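Local coordinates for putative flagella-related protein H (PDB 4WIA) that probably binds ATP and magnesium as a KaiC-like P-loop ATPase and serves as an accessory component of the archaellum, the archaeal flagellum, at residues 62-66 with 97-101; 103-109 with 132-137; 57-63 with 89-95. One frame throughout, in Å; residues are numbered along the deposited sequence.

Contact 1: 62-66 with 97-101; sequences STQLT and PLIAD. With SO4 (sulfate ion), chain F.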
loop_
_atom_site.group_PDB
_atom_site.type_symbol
_atom_site.label_atom_id
_atom_site.label_comp_id
_atom_site.label_asym_id
_atom_site.label_seq_id
_atom_site.Cartn_x
_atom_site.Cartn_y
_atom_site.Cartn_z
ATOM N N SER A 62 -12.468 6.859 22.114
ATOM C CA SER A 62 -13.334 8.005 21.962
ATOM C C SER A 62 -14.246 8.190 23.211
ATOM O O SER A 62 -14.964 7.291 23.577
ATOM C CB SER A 62 -14.265 7.797 20.757
ATOM O OG SER A 62 -15.197 8.859 20.638
ATOM N N THR A 63 -14.276 9.398 23.750
ATOM C CA THR A 63 -15.252 9.792 24.728
ATOM C C THR A 63 -16.531 10.324 24.128
ATOM O O THR A 63 -17.355 10.843 24.851
ATOM C CB THR A 63 -14.666 10.913 25.606
ATOM O OG1 THR A 63 -14.182 11.992 24.793
ATOM C CG2 THR A 63 -13.503 10.369 26.396
ATOM N N GLN A 64 -16.695 10.256 22.800
ATOM C CA GLN A 64 -17.841 10.919 22.137
ATOM C C GLN A 64 -18.711 10.029 21.242
ATOM O O GLN A 64 -19.897 10.232 21.192
ATOM C CB GLN A 64 -17.335 12.120 21.332
ATOM C CG GLN A 64 -16.677 13.168 22.208
ATOM C CD GLN A 64 -16.172 14.345 21.409
ATOM O OE1 GLN A 64 -16.331 14.397 20.204
ATOM N NE2 GLN A 64 -15.489 15.260 22.072
ATOM N N LEU A 65 -18.129 9.056 20.557
ATOM C CA LEU A 65 -18.844 8.291 19.584
ATOM C C LEU A 65 -18.858 6.812 19.923
ATOM O O LEU A 65 -17.817 6.188 20.209
ATOM C CB LEU A 65 -18.200 8.477 18.200
ATOM C CG LEU A 65 -18.075 9.925 17.664
ATOM C CD1 LEU A 65 -17.357 9.958 16.351
ATOM C CD2 LEU A 65 -19.461 10.599 17.477
ATOM N N THR A 66 -20.047 6.235 19.798
ATOM C CA THR A 66 -20.212 4.787 19.822
ATOM C C THR A 66 -19.570 4.254 18.572
ATOM O O THR A 66 -19.190 5.025 17.682
ATOM C CB THR A 66 -21.681 4.355 19.762
ATOM O OG1 THR A 66 -22.274 4.886 18.575
ATOM C CG2 THR A 66 -22.457 4.817 20.973
ATOM N N PRO A 97 -19.608 5.579 29.465
ATOM C CA PRO A 97 -20.146 6.452 30.507
ATOM C C PRO A 97 -20.009 7.951 30.183
ATOM O O PRO A 97 -20.831 8.766 30.667
ATOM C CB PRO A 97 -19.330 6.075 31.761
ATOM C CG PRO A 97 -18.670 4.766 31.465
ATOM C CD PRO A 97 -18.588 4.629 29.977
ATOM N N LEU A 98 -18.981 8.324 29.418
ATOM C CA LEU A 98 -18.851 9.718 29.025
ATOM C C LEU A 98 -19.724 10.030 27.833
ATOM O O LEU A 98 -20.176 11.159 27.718
ATOM C CB LEU A 98 -17.407 10.129 28.748
ATOM C CG LEU A 98 -16.621 10.279 30.058
ATOM C CD1 LEU A 98 -15.153 10.557 29.799
ATOM C CD2 LEU A 98 -17.162 11.388 30.962
ATOM N N ILE A 99 -19.904 9.057 26.936
ATOM C CA ILE A 99 -20.767 9.184 25.749
ATOM C C ILE A 99 -22.219 9.332 26.204
ATOM O O ILE A 99 -22.919 10.211 25.772
ATOM C CB ILE A 99 -20.645 7.927 24.858
ATOM C CG1 ILE A 99 -19.271 7.890 24.138
ATOM C CG2 ILE A 99 -21.770 7.873 23.856
ATOM C CD1 ILE A 99 -18.829 6.508 23.687
ATOM N N ALA A 100 -22.629 8.470 27.124
ATOM C CA ALA A 100 -23.972 8.494 27.726
ATOM C C ALA A 100 -24.210 9.667 28.689
ATOM O O ALA A 100 -25.332 10.173 28.784
ATOM C CB ALA A 100 -24.248 7.171 28.432
ATOM N N ASP A 101 -23.181 10.082 29.415
ATOM C CA ASP A 101 -23.282 11.272 30.260
ATOM C C ASP A 101 -21.979 12.057 30.305
ATOM O O ASP A 101 -21.029 11.649 30.959
ATOM C CB ASP A 101 -23.746 10.923 31.686
ATOM C CG ASP A 101 -23.784 12.130 32.593
ATOM O OD1 ASP A 101 -23.856 13.268 32.106
ATOM O OD2 ASP A 101 -23.740 11.932 33.810
HETATM S S SO4 F . -13.910 18.520 22.455
HETATM O O1 SO4 F . -13.269 19.777 22.041
HETATM O O2 SO4 F . -15.046 18.019 21.619
HETATM O O3 SO4 F . -14.456 18.926 23.778
HETATM O O4 SO4 F . -12.953 17.354 22.574
#
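Two backbone amides grip Ser62 OG, with Leu65 N at 2.9 Å and Gln64 N at 3.0 Å, while Ser62 O faces the CD1 methyl of Ile99 on helix 97-100. The two bonds, an ST motif and an ST turn on one oxygen, fold 62-66 into a bend, and Ile99 packs along the backbone of that bend. With CG1 anti to its own carbonyl carbon (chi1 -72°), Ile99 sets CG1 3.6 Å from Thr63 O and carries CD1 on to 3.6 Å from Leu65 O. Leu98 lies alongside Thr63, both side chains pointing the same way, and its CD1 meets Thr63 CG2 at 3.8 Å; Thr63 OG1 is engaged by Ser128 N. Gln64 CB points away from the helix, and the side chain, extended beyond CG, brings NE2 to a sulfate, donating a bent bond (140°) of 2.8 Å to O2. Lys40 NZ and Asn164 ND2 bind the same anion. Gln64 and Lys40 are probable ATP ligands, so the sulfate, though probably from the crystallisation liquor, may mark a phosphate position. No hydrogen bond crosses between the segments: Leu98 and Ile99 hold the loop by packing on its backbone and the Thr63 methyl, while the Gln64 amide reaches the probable nucleotide site.

Contact 2: 103-109 with 132-137; sequences KKKDGFL and LIANDA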
loop_
_atom_site.group_PDB
_atom_site.type_symbol
_atom_site.label_atom_id
_atom_site.label_comp_id
_atom_site.label_asym_id
_atom_site.label_seq_id
_atom_site.Cartn_x
_atom_site.Cartn_y
_atom_site.Cartn_z
ATOM N N LYS A 103 -20.725 14.315 31.933
ATOM C CA LYS A 103 -20.095 14.581 33.234
ATOM C C LYS A 103 -20.072 13.438 34.277
ATOM O O LYS A 103 -19.776 13.670 35.454
ATOM C CB LYS A 103 -20.681 15.907 33.820
ATOM C CG LYS A 103 -19.747 17.085 33.549
ATOM C CD LYS A 103 -20.430 18.417 33.273
ATOM C CE LYS A 103 -19.360 19.478 33.098
ATOM N NZ LYS A 103 -19.050 20.145 34.387
ATOM N N LYS A 104 -20.310 12.207 33.822
ATOM C CA LYS A 104 -20.175 11.011 34.661
ATOM C C LYS A 104 -18.728 10.880 35.129
ATOM O O LYS A 104 -17.824 11.120 34.357
ATOM C CB LYS A 104 -20.609 9.769 33.875
ATOM C CG LYS A 104 -21.071 8.593 34.767
ATOM C CD LYS A 104 -19.927 7.654 35.127
ATOM C CE LYS A 104 -20.430 6.241 35.422
ATOM N NZ LYS A 104 -19.318 5.248 35.438
ATOM N N LYS A 105 -18.527 10.549 36.405
ATOM C CA LYS A 105 -17.193 10.519 37.057
ATOM C C LYS A 105 -16.729 9.116 37.489
ATOM O O LYS A 105 -17.530 8.304 37.911
ATOM C CB LYS A 105 -17.188 11.553 38.201
ATOM C CG LYS A 105 -17.163 12.928 37.517
ATOM C CD LYS A 105 -16.713 14.232 38.196
ATOM C CE LYS A 105 -17.359 15.432 37.495
ATOM N NZ LYS A 105 -16.464 16.605 37.599
ATOM N N ASP A 106 -15.441 8.824 37.337
ATOM C CA ASP A 106 -14.961 7.441 37.421
ATOM C C ASP A 106 -13.421 7.360 37.296
ATOM O O ASP A 106 -12.760 8.364 37.003
ATOM C CB ASP A 106 -15.627 6.656 36.298
ATOM C CG ASP A 106 -15.418 5.180 36.400
ATOM O OD1 ASP A 106 -14.269 4.710 36.248
ATOM O OD2 ASP A 106 -16.407 4.472 36.617
ATOM N N GLY A 107 -12.840 6.182 37.559
ATOM C CA GLY A 107 -11.383 5.944 37.449
ATOM C C GLY A 107 -10.976 5.733 36.031
ATOM O O GLY A 107 -10.504 4.645 35.635
ATOM N N PHE A 108 -11.167 6.788 35.246
ATOM C CA PHE A 108 -10.878 6.713 33.826
ATOM C C PHE A 108 -9.408 6.529 33.580
ATOM O O PHE A 108 -9.004 5.692 32.783
ATOM C CB PHE A 108 -11.386 7.968 33.140
ATOM C CG PHE A 108 -12.885 8.043 33.097
ATOM C CD1 PHE A 108 -13.607 7.040 32.462
ATOM C CD2 PHE A 108 -13.579 9.078 33.739
ATOM C CE1 PHE A 108 -14.985 7.075 32.413
ATOM C CE2 PHE A 108 -14.966 9.116 33.688
ATOM C CZ PHE A 108 -15.670 8.118 32.998
ATOM N N LEU A 109 -8.604 7.285 34.302
ATOM C CA LEU A 109 -7.163 7.267 34.096
ATOM C C LEU A 109 -6.492 5.953 34.463
ATOM O O LEU A 109 -5.531 5.527 33.830
ATOM C CB LEU A 109 -6.532 8.456 34.849
ATOM C CG LEU A 109 -7.034 9.836 34.350
ATOM C CD1 LEU A 109 -6.181 10.945 34.941
ATOM C CD2 LEU A 109 -7.093 9.995 32.832
ATOM N N LEU A 132 -11.329 12.723 29.857
ATOM C CA LEU A 132 -10.970 11.627 30.773
ATOM C C LEU A 132 -10.268 12.126 32.026
ATOM O O LEU A 132 -10.496 11.593 33.114
ATOM C CB LEU A 132 -10.070 10.633 30.053
ATOM C CG LEU A 132 -10.747 9.837 28.938
ATOM C CD1 LEU A 132 -9.747 9.083 28.075
ATOM C CD2 LEU A 132 -11.779 8.843 29.468
ATOM N N ILE A 133 -9.398 13.127 31.895
ATOM C CA ILE A 133 -8.784 13.732 33.070
ATOM C C ILE A 133 -9.833 14.476 33.896
ATOM O O ILE A 133 -9.983 14.225 35.093
ATOM C CB ILE A 133 -7.643 14.691 32.695
ATOM C CG1 ILE A 133 -6.552 13.876 31.983
ATOM C CG2 ILE A 133 -7.099 15.387 33.947
ATOM C CD1 ILE A 133 -5.507 14.673 31.205
ATOM N N ALA A 134 -10.569 15.375 33.253
ATOM C CA ALA A 134 -11.495 16.266 33.949
ATOM C C ALA A 134 -12.547 15.503 34.729
ATOM O O ALA A 134 -13.061 16.020 35.699
ATOM C CB ALA A 134 -12.158 17.217 32.966
ATOM N N ASN A 135 -12.880 14.295 34.280
ATOM C CA ASN A 135 -13.858 13.487 34.955
ATOM C C ASN A 135 -13.297 12.306 35.724
ATOM O O ASN A 135 -14.056 11.454 36.186
ATOM C CB ASN A 135 -14.896 13.020 33.966
ATOM C CG ASN A 135 -15.634 14.170 33.363
ATOM O OD1 ASN A 135 -16.311 14.888 34.054
ATOM N ND2 ASN A 135 -15.477 14.381 32.082
ATOM N N ASP A 136 -11.987 12.271 35.901
ATOM C CA ASP A 136 -11.375 11.204 36.678
ATOM C C ASP A 136 -11.647 11.398 38.170
ATOM O O ASP A 136 -11.688 12.524 38.671
ATOM C CB ASP A 136 -9.886 11.143 36.433
ATOM C CG ASP A 136 -9.234 10.047 37.205
ATOM O OD1 ASP A 136 -9.392 8.890 36.780
ATOM O OD2 ASP A 136 -8.570 10.354 38.241
ATOM N N ALA A 137 -11.838 10.282 38.870
ATOM C CA ALA A 137 -12.135 10.266 40.294
ATOM C C ALA A 137 -11.118 9.358 40.972
ATOM O O ALA A 137 -11.443 8.219 41.364
ATOM C CB ALA A 137 -13.530 9.728 40.532
#
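Asp106 and Asp136 form a single beta bridge, CA atoms 5.2 Å apart, made by Asp106 N on Asn135 O at 3.2 Å and Ala137 N on Asp106 O at 2.8 Å. In this P-loop NTPase domain the bridge ties the loop that enters helix 108-114 to the loop that leaves helix 129-134. The second donor stands well above the carbonyl plane of Asp106, next to an inverse gamma turn centred on Gly107, the N-cap residue.

Past that turn, Asp136 OD1 accepts from Leu109 N (3.1 Å, 164° at the hydrogen), approached from above the carboxylate plane. Its CG lies opposite the backbone N (chi1 -179°), which brings the carboxylate to the start of the helix, where a negative charge would probably be favourable; OD2 is paired with Ser138 OG. Replacing Asp136 by alanine removes the carboxylate and is likely to leave Leu109 N without this acceptor and to open a gap beside Leu109 CB and CG, which lie against it.

Phe108 is boxed in from several directions. Asp106 CB sits 3.6 Å above one ring face, offset toward the rim, while Asn135 O comes to the ring edge at 3.4 Å from CD2. The ring and the Asn135 amide run side by side with planes 79° apart, and Asn135 ND2 is bonded back to Ala131 O, which helps to hold the amide's rotation. Leu132 crosses Phe108 at about a right angle, its CD2 lying 3.8 Å from Phe108 CB. Beyond the ring, Leu109 CD2 reaches Ile133 CG1 at 4.0 Å. On the outer side, the extended Lys105 chain crosses Asn135 nearly perpendicularly, placing its CE methylene against OD1.

Contact 3: 57-63 with 89-95; sequences SVTYVST and ALLYIPV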
loop_
_atom_site.group_PDB
_atom_site.type_symbol
_atom_site.label_atom_id
_atom_site.label_comp_id
_atom_site.label_asym_id
_atom_site.label_seq_id
_atom_site.Cartn_x
_atom_site.Cartn_y
_atom_site.Cartn_z
ATOM N N SER A 57 -1.232 -0.539 12.923
ATOM C CA SER A 57 -2.414 -0.831 13.680
ATOM C C SER A 57 -2.711 0.372 14.562
ATOM O O SER A 57 -1.810 1.084 14.917
ATOM C CB SER A 57 -2.212 -2.059 14.535
ATOM O OG SER A 57 -1.057 -1.934 15.372
ATOM N N VAL A 58 -3.989 0.609 14.853
ATOM C CA VAL A 58 -4.397 1.741 15.606
ATOM C C VAL A 58 -5.407 1.321 16.685
ATOM O O VAL A 58 -6.310 0.528 16.413
ATOM C CB VAL A 58 -5.055 2.777 14.679
ATOM C CG1 VAL A 58 -5.574 3.953 15.479
ATOM C CG2 VAL A 58 -4.063 3.277 13.648
ATOM N N THR A 59 -5.279 1.906 17.870
ATOM C CA THR A 59 -6.321 1.931 18.839
ATOM C C THR A 59 -6.904 3.331 18.899
ATOM O O THR A 59 -6.156 4.319 19.047
ATOM C CB THR A 59 -5.793 1.596 20.245
ATOM O OG1 THR A 59 -5.370 0.235 20.260
ATOM C CG2 THR A 59 -6.901 1.760 21.332
ATOM N N TYR A 60 -8.231 3.431 18.823
ATOM C CA TYR A 60 -8.878 4.727 18.915
ATOM C C TYR A 60 -9.840 4.711 20.093
ATOM O O TYR A 60 -10.828 4.008 20.040
ATOM C CB TYR A 60 -9.585 5.034 17.594
ATOM C CG TYR A 60 -9.986 6.493 17.375
ATOM C CD1 TYR A 60 -10.847 7.133 18.227
ATOM C CD2 TYR A 60 -9.505 7.205 16.295
ATOM C CE1 TYR A 60 -11.216 8.446 18.062
ATOM C CE2 TYR A 60 -9.883 8.530 16.085
ATOM C CZ TYR A 60 -10.727 9.148 16.946
ATOM O OH TYR A 60 -11.132 10.465 16.788
ATOM N N VAL A 61 -9.572 5.528 21.117
ATOM C CA VAL A 61 -10.389 5.619 22.282
ATOM C C VAL A 61 -11.144 6.937 22.183
ATOM O O VAL A 61 -10.531 7.989 22.203
ATOM C CB VAL A 61 -9.534 5.628 23.563
ATOM C CG1 VAL A 61 -10.405 5.692 24.839
ATOM C CG2 VAL A 61 -8.623 4.421 23.614
ATOM N N SER A 62 -12.468 6.859 22.114
ATOM C CA SER A 62 -13.334 8.005 21.962
ATOM C C SER A 62 -14.246 8.190 23.211
ATOM O O SER A 62 -14.964 7.291 23.577
ATOM C CB SER A 62 -14.265 7.797 20.757
ATOM O OG SER A 62 -15.197 8.859 20.638
ATOM N N THR A 63 -14.276 9.398 23.750
ATOM C CA THR A 63 -15.252 9.792 24.728
ATOM C C THR A 63 -16.531 10.324 24.128
ATOM O O THR A 63 -17.355 10.843 24.851
ATOM C CB THR A 63 -14.666 10.913 25.606
ATOM O OG1 THR A 63 -14.182 11.992 24.793
ATOM C CG2 THR A 63 -13.503 10.369 26.396
ATOM N N ALA A 89 -7.148 -4.871 13.061
ATOM C CA ALA A 89 -6.237 -3.821 12.733
ATOM C C ALA A 89 -6.566 -2.496 13.379
ATOM O O ALA A 89 -5.639 -1.796 13.897
ATOM C CB ALA A 89 -6.164 -3.644 11.256
ATOM N N LEU A 90 -7.841 -2.162 13.409
ATOM C CA LEU A 90 -8.337 -1.013 14.190
ATOM C C LEU A 90 -9.126 -1.523 15.405
ATOM O O LEU A 90 -10.071 -2.288 15.259
ATOM C CB LEU A 90 -9.250 -0.140 13.325
ATOM C CG LEU A 90 -10.035 0.987 14.017
ATOM C CD1 LEU A 90 -9.081 1.904 14.753
ATOM C CD2 LEU A 90 -10.918 1.803 13.077
ATOM N N LEU A 91 -8.724 -1.101 16.625
ATOM C CA LEU A 91 -9.421 -1.418 17.827
ATOM C C LEU A 91 -10.035 -0.129 18.288
ATOM O O LEU A 91 -9.343 0.850 18.619
ATOM C CB LEU A 91 -8.422 -1.918 18.889
ATOM C CG LEU A 91 -8.876 -2.098 20.312
ATOM C CD1 LEU A 91 -9.967 -3.183 20.389
ATOM C CD2 LEU A 91 -7.697 -2.426 21.215
ATOM N N TYR A 92 -11.361 -0.111 18.289
ATOM C CA TYR A 92 -12.125 1.075 18.608
ATOM C C TYR A 92 -12.762 0.925 19.997
ATOM O O TYR A 92 -13.452 -0.024 20.250
ATOM C CB TYR A 92 -13.227 1.313 17.546
ATOM C CG TYR A 92 -13.941 2.604 17.790
ATOM C CD1 TYR A 92 -13.345 3.794 17.473
ATOM C CD2 TYR A 92 -15.151 2.646 18.463
ATOM C CE1 TYR A 92 -13.969 5.003 17.743
ATOM C CE2 TYR A 92 -15.800 3.857 18.744
ATOM C CZ TYR A 92 -15.183 5.035 18.363
ATOM O OH TYR A 92 -15.794 6.240 18.633
ATOM N N ILE A 93 -12.536 1.904 20.881
ATOM C CA ILE A 93 -12.947 1.815 22.273
ATOM C C ILE A 93 -13.861 2.977 22.646
ATOM O O ILE A 93 -13.385 4.096 22.945
ATOM C CB ILE A 93 -11.729 1.890 23.172
ATOM C CG1 ILE A 93 -10.709 0.814 22.763
ATOM C CG2 ILE A 93 -12.156 1.729 24.662
ATOM C CD1 ILE A 93 -11.167 -0.609 23.015
ATOM N N PRO A 94 -15.156 2.750 22.608
ATOM C CA PRO A 94 -16.045 3.804 23.076
ATOM C C PRO A 94 -16.084 3.872 24.617
ATOM O O PRO A 94 -16.378 2.865 25.253
ATOM C CB PRO A 94 -17.424 3.417 22.498
ATOM C CG PRO A 94 -17.290 2.006 22.035
ATOM C CD PRO A 94 -15.851 1.609 21.999
ATOM N N VAL A 95 -15.849 5.065 25.182
ATOM C CA VAL A 95 -15.996 5.261 26.615
ATOM C C VAL A 95 -17.473 5.562 26.974
ATOM O O VAL A 95 -17.877 6.732 27.123
ATOM C CB VAL A 95 -15.066 6.380 27.083
ATOM C CG1 VAL A 95 -15.126 6.503 28.615
ATOM C CG2 VAL A 95 -13.639 6.085 26.628
#
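Backbone hydrogen bonds join Val58 to Ala89 and continue in parallel register to Ser62 and Val95, zipping strand 58-62 to strand 90-94, whose axes approach to 4.7 Å at 13°. Six bonds alternate in direction: Tyr60, for example, donates through N to Leu91 O at 2.8 Å and accepts through O from Ile93 N at 2.8 Å. Between them run CA-H...O contacts, the shortest from Thr59 CA to Leu91 O at 3.2 Å. On its other side strand 58-62 is bonded to strand 123-127, and 90-94 is an outermost strand of the sheet within this chain.

Aromatic contacts mark the face bearing Tyr60 and Tyr92, where Leu90 CD1 also packs on Val58 CB. Both tyrosine side chains leave with CG anti to the backbone N (chi1 -164° in Tyr60), run side by side and bring Tyr60 CD1 to 3.8 Å from Tyr92 CE1. The rings meet obliquely, centroids 5.9 Å apart, and Phe70 stacks on Tyr92. Tyr92 OH passes tightly against Ser62 CB, at 3.0 Å, on its way to a hydrogen bond with Leu65 O. Tyr60 OH is instead paired with Asp127 OD2, at the end of the neighbouring strand, a position consistent with a Walker B aspartate.

Aliphatic packing dominates the other face. Val61 CG1 meets Val95 CG2 at 3.7 Å where the strands end, while Val61 CG2 leans on Ile93 CB and the Thr59 and Ile93 side chains cross, CG2 to CG1, more loosely. The Thr59 hydroxyl is bonded to Phe118 O. At the opposite end, Ser57 and Ala89 pack against Ser12 of the second subunit. Backbone bonds therefore set the register of the strands, while both tyrosines are buried and their hydroxyls satisfied by oxygens beyond this strand pair.

Contacts 1 and 3 share Ser62 and Thr63, so the loop of contact 1 continues directly from the strand pair of contact 3; Ile99 CD1, 3.6 Å from Pro94 CB, bridges them a second time. Contact 2 packs on both: Phe108 CZ is 3.8 Å from Leu98 CG, Phe108 CE1 is 3.8 Å from Val95 CG1, and Leu132 CG is 3.8 Å from Thr63 CG2. The centre of contact 1 lies about 12 Å from each of the others, which are about 18 Å apart. Contact 1 borders the probable ATP site, with the Gln64 side chain about 4 Å from that of Ser41; Leu132 of contact 2 is about 10 Å from Gln64, side chain to side chain.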